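Exopolygalacturonase (Yersinia enterocolitica, PDB 2UVE) probably hydrolyses polygalacturonate, the acidic backbone of pectin, from its chain ends, as an exo-acting glycoside hydrolase of family 28. Local coordinates at residues A[280-285]-A[430-435]. Residues are numbered along the deposited sequence; the frame is centred on the assembly and turned at random.
With NI (nickel (II) ion), chain C.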
ATOM      1  N   ALA A 280       0.511 -17.435 -18.474  1.00 24.55           N
ATOM      2  CA  ALA A 280       1.638 -17.156 -17.620  1.00 23.54           C
ATOM      3  C   ALA A 280       2.037 -15.679 -17.615  1.00 23.50           C
ATOM      4  O   ALA A 280       2.712 -15.190 -16.687  1.00 21.51           O
ATOM      5  CB  ALA A 280       2.801 -18.039 -18.046  1.00 22.64           C
ATOM      6  N   GLU A 281       1.631 -14.989 -18.674  1.00 22.98           N
ATOM      7  CA  GLU A 281       2.051 -13.630 -18.948  1.00 24.60           C
ATOM      8  C   GLU A 281       0.893 -12.997 -19.720  1.00 23.38           C
ATOM      9  O   GLU A 281       0.261 -13.635 -20.551  1.00 22.98           O
ATOM     10  CB  GLU A 281       3.349 -13.636 -19.786  1.00 25.72           C
ATOM     11  CG  GLU A 281       3.943 -12.267 -20.231  1.00 32.61           C
ATOM     12  CD  GLU A 281       3.423 -11.756 -21.627  1.00 43.83           C
ATOM     13  OE1 GLU A 281       3.669 -10.564 -21.981  1.00 47.56           O
ATOM     14  OE2 GLU A 281       2.762 -12.521 -22.391  1.00 46.74           O
ATOM     15  N   ILE A 282       0.599 -11.746 -19.414  1.00 21.92           N
ATOM     16  CA  ILE A 282      -0.356 -10.971 -20.201  1.00 19.63           C
ATOM     17  C   ILE A 282       0.279  -9.686 -20.719  1.00 18.15           C
ATOM     18  O   ILE A 282       1.309  -9.232 -20.212  1.00 18.73           O
ATOM     19  CB  ILE A 282      -1.701 -10.661 -19.419  1.00 19.67           C
ATOM     20  CG1 ILE A 282      -1.444  -9.958 -18.088  1.00 18.87           C
ATOM     21  CG2 ILE A 282      -2.545 -11.946 -19.219  1.00 20.25           C
ATOM     22  CD1 ILE A 282      -2.596  -9.159 -17.580  1.00 17.45           C
ATOM     23  N   THR A 283      -0.366  -9.086 -21.708  1.00 17.70           N
ATOM     24  CA  THR A 283       0.006  -7.799 -22.224  1.00 16.92           C
ATOM     25  C   THR A 283      -0.977  -6.845 -21.581  1.00 16.58           C
ATOM     26  O   THR A 283      -2.177  -7.006 -21.736  1.00 15.85           O
ATOM     27  CB  THR A 283      -0.129  -7.749 -23.773  1.00 18.20           C
ATOM     28  OG1 THR A 283       0.904  -8.538 -24.329  1.00 18.21           O
ATOM     29  CG2 THR A 283       0.065  -6.288 -24.300  1.00 14.87           C
ATOM     30  N   ASP A 284      -0.479  -5.852 -20.850  1.00 16.63           N
ATOM     31  CA  ASP A 284      -1.383  -4.935 -20.126  1.00 17.11           C
ATOM     32  C   ASP A 284      -1.936  -3.786 -21.036  1.00 16.95           C
ATOM     33  O   ASP A 284      -1.719  -3.793 -22.262  1.00 16.66           O
ATOM     34  CB  ASP A 284      -0.739  -4.442 -18.788  1.00 16.93           C
ATOM     35  CG  ASP A 284       0.403  -3.433 -18.981  1.00 19.76           C
ATOM     36  OD1 ASP A 284       0.525  -2.761 -20.055  1.00 19.85           O
ATOM     37  OD2 ASP A 284       1.184  -3.283 -18.018  1.00 20.78           O
ATOM     38  N   GLU A 285      -2.691  -2.858 -20.440  1.00 15.95           N
ATOM     39  CA  GLU A 285      -3.342  -1.718 -21.139  1.00 15.93           C
ATOM     40  C   GLU A 285      -2.357  -0.722 -21.815  1.00 16.60           C
ATOM     41  O   GLU A 285      -2.745   0.028 -22.688  1.00 17.38           O
ATOM     42  CB  GLU A 285      -4.355  -0.992 -20.211  1.00 14.79           C
ATOM     43  CG  GLU A 285      -3.716  -0.357 -18.953  1.00 14.02           C
ATOM     44  CD  GLU A 285      -3.604  -1.330 -17.759  1.00 17.91           C
ATOM     45  OE1 GLU A 285      -3.666  -2.546 -17.977  1.00 18.99           O
ATOM     46  OE2 GLU A 285      -3.497  -0.885 -16.593  1.00 16.97           O
ATOM     47  N   TYR A 430      -1.124   4.263  -9.100  1.00 14.59           N
ATOM     48  CA  TYR A 430      -2.009   3.575 -10.036  1.00 14.35           C
ATOM     49  C   TYR A 430      -2.336   2.178  -9.499  1.00 13.83           C
ATOM     50  O   TYR A 430      -1.445   1.315  -9.354  1.00 15.18           O
ATOM     51  CB  TYR A 430      -1.333   3.487 -11.397  1.00 13.37           C
ATOM     52  CG  TYR A 430      -2.177   2.921 -12.528  1.00 14.46           C
ATOM     53  CD1 TYR A 430      -3.055   3.733 -13.232  1.00 11.65           C
ATOM     54  CD2 TYR A 430      -2.067   1.576 -12.898  1.00 12.77           C
ATOM     55  CE1 TYR A 430      -3.822   3.209 -14.291  1.00 13.74           C
ATOM     56  CE2 TYR A 430      -2.799   1.041 -13.960  1.00 16.01           C
ATOM     57  CZ  TYR A 430      -3.675   1.854 -14.648  1.00 15.52           C
ATOM     58  OH  TYR A 430      -4.372   1.329 -15.718  1.00 16.24           O
ATOM     59  N   PHE A 431      -3.604   1.960  -9.190  1.00 12.80           N
ATOM     60  CA  PHE A 431      -4.043   0.647  -8.690  1.00 12.54           C
ATOM     61  C   PHE A 431      -4.571  -0.137  -9.884  1.00 11.42           C
ATOM     62  O   PHE A 431      -5.498   0.354 -10.560  1.00 14.20           O
ATOM     63  CB  PHE A 431      -5.115   0.826  -7.610  1.00 11.28           C
ATOM     64  CG  PHE A 431      -4.600   1.547  -6.388  1.00 13.61           C
ATOM     65  CD1 PHE A 431      -3.979   0.849  -5.362  1.00 12.30           C
ATOM     66  CD2 PHE A 431      -4.722   2.936  -6.275  1.00  9.47           C
ATOM     67  CE1 PHE A 431      -3.445   1.545  -4.230  1.00 12.87           C
ATOM     68  CE2 PHE A 431      -4.253   3.596  -5.169  1.00 12.93           C
ATOM     69  CZ  PHE A 431      -3.599   2.914  -4.138  1.00 12.16           C
ATOM     70  N   ARG A 432      -3.954  -1.264 -10.228  0.50  8.39           N
ATOM     71  CA  ARG A 432      -4.531  -2.106 -11.250  0.50  5.91           C
ATOM     72  C   ARG A 432      -5.348  -3.217 -10.535  0.50  6.65           C
ATOM     73  O   ARG A 432      -6.221  -2.937  -9.784  0.50  3.33           O
ATOM     74  CB  ARG A 432      -3.476  -2.605 -12.272  0.50  6.14           C
ATOM     75  CG  ARG A 432      -4.076  -3.145 -13.574  0.50  2.00           C
ATOM     76  CD  ARG A 432      -3.010  -3.506 -14.580  0.50  2.70           C
ATOM     77  NE  ARG A 432      -3.529  -4.226 -15.737  0.50  2.00           N
ATOM     78  CZ  ARG A 432      -3.821  -5.531 -15.793  0.50  2.00           C
ATOM     79  NH1 ARG A 432      -3.636  -6.343 -14.738  0.50  2.00           N
ATOM     80  NH2 ARG A 432      -4.294  -6.033 -16.926  0.50  2.00           N
ATOM     81  N   MET A 433      -5.030  -4.479 -10.724  1.00 11.02           N
ATOM     82  CA  MET A 433      -5.805  -5.533 -10.088  1.00 14.24           C
ATOM     83  C   MET A 433      -5.410  -5.604  -8.637  1.00 14.93           C
ATOM     84  O   MET A 433      -4.282  -5.243  -8.282  1.00 14.31           O
ATOM     85  CB  MET A 433      -5.609  -6.865 -10.796  1.00 14.56           C
ATOM     86  CG  MET A 433      -6.170  -6.833 -12.237  1.00 14.98           C
ATOM     87  SD  MET A 433      -6.351  -8.464 -12.922  1.00 21.72           S
ATOM     88  CE  MET A 433      -7.799  -9.086 -12.039  1.00 21.94           C
ATOM     89  N   GLY A 434      -6.362  -6.049  -7.793  1.00 15.44           N
ATOM     90  CA  GLY A 434      -6.097  -6.213  -6.379  1.00 15.61           C
ATOM     91  C   GLY A 434      -7.425  -6.288  -5.657  1.00 16.48           C
ATOM     92  O   GLY A 434      -8.430  -5.973  -6.250  1.00 16.69           O
ATOM     93  N   HIS A 435      -7.446  -6.689  -4.389  1.00 16.01           N
ATOM     94  CA  HIS A 435      -8.735  -6.905  -3.708  1.00 17.77           C
ATOM     95  C   HIS A 435      -9.355  -5.605  -3.172  1.00 18.70           C
ATOM     96  O   HIS A 435     -10.500  -5.582  -2.771  1.00 19.09           O
ATOM     97  CB  HIS A 435      -8.576  -7.935  -2.580  1.00 16.91           C
ATOM     98  CG  HIS A 435      -8.296  -9.306  -3.080  1.00 18.55           C
ATOM     99  ND1 HIS A 435      -8.315 -10.424  -2.265  1.00 21.15           N
ATOM    100  CD2 HIS A 435      -8.026  -9.752  -4.324  1.00 18.95           C
ATOM    101  CE1 HIS A 435      -8.037 -11.492  -2.987  1.00 18.02           C
ATOM    102  NE2 HIS A 435      -7.849 -11.112  -4.235  1.00 20.50           N
TER
HETATM  103 NI    NI C1607      -6.340 -12.035  -5.740  1.00 33.42          NI
HETATM  104  O   HOH W   1      -8.080 -12.577  -6.983  1.00 20.35           O
HETATM  105  O   HOH W   2      -6.625 -13.934  -4.620  1.00 23.75           O
HETATM  106  O   HOH W   3      -5.880 -10.007  -6.863  1.00 19.06           O
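The guanidinium of Arg432 and the phenol ring of Tyr430 are both met at their edges by the carboxylate of Glu285, while Ile282 CD1 and Asp284 CB approach the guanidinium obliquely. Here the right-handed parallel beta-helix of family 28, in which strand 430-431 lies between 397-399 and 448-459, receives an antiparallel hairpin built from strands 280-283 and 289-293. The carboxylate and guanidinium planes are nearly coplanar, 16° apart. Arg432 NE donates almost straight to the syn lone pair of Glu285 OE1 at 2.8 Å, a salt bridge made through NE. The other oxygen, Glu285 OE2, accepts from Tyr430 OH at 2.5 Å on its anti side, somewhat out of the carboxylate plane. Glutamate suits this place because its two oxygens can serve two different partners, which together restrict rotation of the carboxylate; the bend at chi2 turns it toward both. Tyrosine supplies a buried ring that meets Tyr94 of helix 92-98, in the fibronectin type III region, and a hydroxyl that reaches Glu285. Arginine's chain runs extended from CG to NE, with CG anti to the backbone N (chi1 -163°), carrying the charge out to the hairpin. Asp399 forms a second salt bridge with NH1, and pairing with two carboxylates would be expected to stabilise the cation. Ile282, a branched strand residue, packs its CD1 3.6 Å from Arg432 NH2, a van der Waals contact. Asp284 brings only its CB near Arg432; its short carboxylate suits the turn, OD1 accepting from the backbone of Leu286 and Arg288 while OD2 bonds to Tyr94 OH. Farther along 430-435, His435 NE2 binds a nickel ion at 2.3 Å, with Asp376 OD2, Gly401 O and three waters completing six ligands.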